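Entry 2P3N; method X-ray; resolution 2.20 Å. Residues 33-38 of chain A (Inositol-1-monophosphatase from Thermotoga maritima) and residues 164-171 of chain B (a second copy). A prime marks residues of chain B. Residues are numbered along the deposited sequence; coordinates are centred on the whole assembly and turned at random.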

# COMPACT_ATOMS: atom_id res chain seq x y z
N GLY A 33 21.23 -26.64 8.26
CA GLY A 33 21.91 -26.42 7.00
C GLY A 33 21.79 -24.96 6.60
O GLY A 33 21.30 -24.14 7.39
N PHE A 34 22.23 -24.63 5.39
CA PHE A 34 22.17 -23.26 4.90
C PHE A 34 20.82 -22.94 4.25
O PHE A 34 20.48 -21.77 4.07
CB PHE A 34 23.30 -23.01 3.88
CG PHE A 34 23.18 -23.83 2.63
CD1 PHE A 34 23.49 -25.19 2.65
CD2 PHE A 34 22.71 -23.26 1.45
CE1 PHE A 34 23.32 -25.98 1.50
CE2 PHE A 34 22.55 -24.04 0.30
CZ PHE A 34 22.85 -25.39 0.32
N LYS A 35 20.07 -23.98 3.90
CA LYS A 35 18.75 -23.82 3.27
C LYS A 35 17.65 -23.76 4.33
O LYS A 35 16.50 -23.47 4.03
CB LYS A 35 18.46 -24.99 2.32
CG LYS A 35 19.46 -25.15 1.18
CD LYS A 35 19.15 -26.35 0.30
CE LYS A 35 17.89 -26.15 -0.53
NZ LYS A 35 18.11 -25.22 -1.67
N ASP A 36 18.03 -24.04 5.57
CA ASP A 36 17.08 -24.03 6.68
C ASP A 36 17.61 -23.13 7.79
O ASP A 36 18.27 -23.59 8.73
CB ASP A 36 16.88 -25.45 7.19
CG ASP A 36 16.06 -25.49 8.45
OD1 ASP A 36 15.07 -24.73 8.53
OD2 ASP A 36 16.41 -26.27 9.36
N ILE A 37 17.30 -21.84 7.68
CA ILE A 37 17.76 -20.85 8.64
C ILE A 37 16.67 -20.22 9.51
O ILE A 37 15.47 -20.38 9.28
CB ILE A 37 18.48 -19.69 7.92
CG1 ILE A 37 17.51 -19.04 6.92
CG2 ILE A 37 19.73 -20.20 7.22
CD1 ILE A 37 17.96 -17.70 6.38
N VAL A 38 17.12 -19.51 10.53
CA VAL A 38 16.22 -18.82 11.44
C VAL A 38 16.98 -17.57 11.88
O VAL A 38 18.22 -17.53 11.82
CB VAL A 38 15.88 -19.70 12.69
CG1 VAL A 38 17.15 -20.04 13.47
CG2 VAL A 38 14.86 -18.99 13.58
N MET B 164 21.60 -26.60 -9.65
CA MET B 164 21.97 -25.54 -8.72
C MET B 164 21.22 -25.53 -7.39
O MET B 164 21.37 -24.60 -6.59
CB MET B 164 21.82 -24.19 -9.43
CG MET B 164 22.56 -23.05 -8.76
SD MET B 164 23.15 -21.86 -9.97
CE MET B 164 24.86 -21.75 -9.54
N GLU B 165 20.42 -26.57 -7.14
CA GLU B 165 19.67 -26.66 -5.89
C GLU B 165 20.59 -26.72 -4.68
O GLU B 165 20.43 -25.94 -3.73
CB GLU B 165 18.74 -27.89 -5.90
CG GLU B 165 19.34 -29.13 -6.56
CD GLU B 165 18.34 -30.28 -6.69
OE1 GLU B 165 17.17 -30.03 -7.06
OE2 GLU B 165 18.73 -31.43 -6.43
N LYS B 166 21.56 -27.63 -4.70
CA LYS B 166 22.51 -27.76 -3.60
C LYS B 166 23.56 -26.65 -3.64
O LYS B 166 24.34 -26.49 -2.72
CB LYS B 166 23.23 -29.11 -3.65
CG LYS B 166 22.43 -30.31 -3.16
CD LYS B 166 23.26 -31.60 -3.20
CE LYS B 166 24.46 -31.55 -2.24
NZ LYS B 166 25.28 -32.79 -2.29
N ARG B 167 23.57 -25.89 -4.72
CA ARG B 167 24.54 -24.81 -4.88
C ARG B 167 24.15 -23.57 -4.08
O ARG B 167 24.94 -23.02 -3.32
CB ARG B 167 24.65 -24.46 -6.37
CG ARG B 167 26.01 -23.92 -6.81
CD ARG B 167 27.14 -24.90 -6.49
NE ARG B 167 28.40 -24.55 -7.13
CZ ARG B 167 28.68 -24.79 -8.41
NH1 ARG B 167 27.79 -25.39 -9.19
NH2 ARG B 167 29.86 -24.42 -8.91
N THR B 168 22.90 -23.14 -4.26
CA THR B 168 22.40 -21.95 -3.60
C THR B 168 21.32 -22.24 -2.56
O THR B 168 20.78 -23.35 -2.51
CB THR B 168 21.84 -20.99 -4.65
OG1 THR B 168 20.87 -21.69 -5.45
CG2 THR B 168 22.96 -20.50 -5.57
N ARG B 169 21.02 -21.24 -1.72
CA ARG B 169 19.98 -21.36 -0.69
C ARG B 169 18.65 -21.69 -1.34
O ARG B 169 17.97 -22.64 -0.94
CB ARG B 169 19.83 -20.05 0.09
CG ARG B 169 20.79 -19.89 1.24
CD ARG B 169 20.73 -18.50 1.84
NE ARG B 169 21.40 -18.45 3.14
CZ ARG B 169 21.69 -17.32 3.79
NH1 ARG B 169 21.37 -16.14 3.27
NH2 ARG B 169 22.29 -17.38 4.97
N ARG B 170 18.28 -20.91 -2.35
CA ARG B 170 17.03 -21.12 -3.07
C ARG B 170 17.11 -20.58 -4.49
O ARG B 170 17.93 -19.71 -4.80
CB ARG B 170 15.87 -20.42 -2.33
CG ARG B 170 15.44 -21.07 -1.02
CD ARG B 170 14.19 -21.94 -1.19
NE ARG B 170 13.59 -22.30 0.10
CZ ARG B 170 14.12 -23.19 0.94
NH1 ARG B 170 15.25 -23.81 0.64
NH2 ARG B 170 13.51 -23.43 2.09
N ILE B 171 16.27 -21.14 -5.36
CA ILE B 171 16.19 -20.69 -6.74
C ILE B 171 14.72 -20.32 -6.87
O ILE B 171 13.85 -21.17 -6.65
CB ILE B 171 16.55 -21.82 -7.76
CG1 ILE B 171 18.01 -22.24 -7.60
CG2 ILE B 171 16.31 -21.35 -9.19
CD1 ILE B 171 19.02 -21.16 -7.98

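The two stretches meet through a short loop of chain A laid against a turn of chain B, burying 380 Å² in total, and the backbones come nearest at Lys35 and Arg169′, whose CA atoms lie 4.8 Å apart. No backbone-to-backbone hydrogen bond joins them; the polar contact rests on the ammonium group of Lys35. Its side chain starts out sideways, then bends through two successive p rotamers at chi3 and chi4, bringing NZ among carbonyl groups of the turn. Lys35 NZ donates to Arg169′ O at 2.7 Å and to Glu165′ O at 3.2 Å, with a weak bond to Thr168′ O at 3.4 Å, so the positive charge is met by carbonyl dipoles rather than by a carboxylate.

The turn is itself held by Met164′ O, which accepts from Thr168′ N at 3.1 Å and from Thr168′ OG1 at 3.2 Å.

Phe34 makes the ring contacts. Thr168′ O lies at the edge of its ring, 3.4 Å from Phe34 CE2, where the polarised C–H groups can favour a carbonyl oxygen, while Phe34 CD2 makes a nonpolar contact, 3.9 Å from the aliphatic CG of Arg169′.

Like charges also approach: Arg170′ NH1 is 3.9 Å from Lys35 NZ. Arg170′ NH1 also makes a weak bond to Arg169′ O at 3.4 Å, so both cations share that carbonyl.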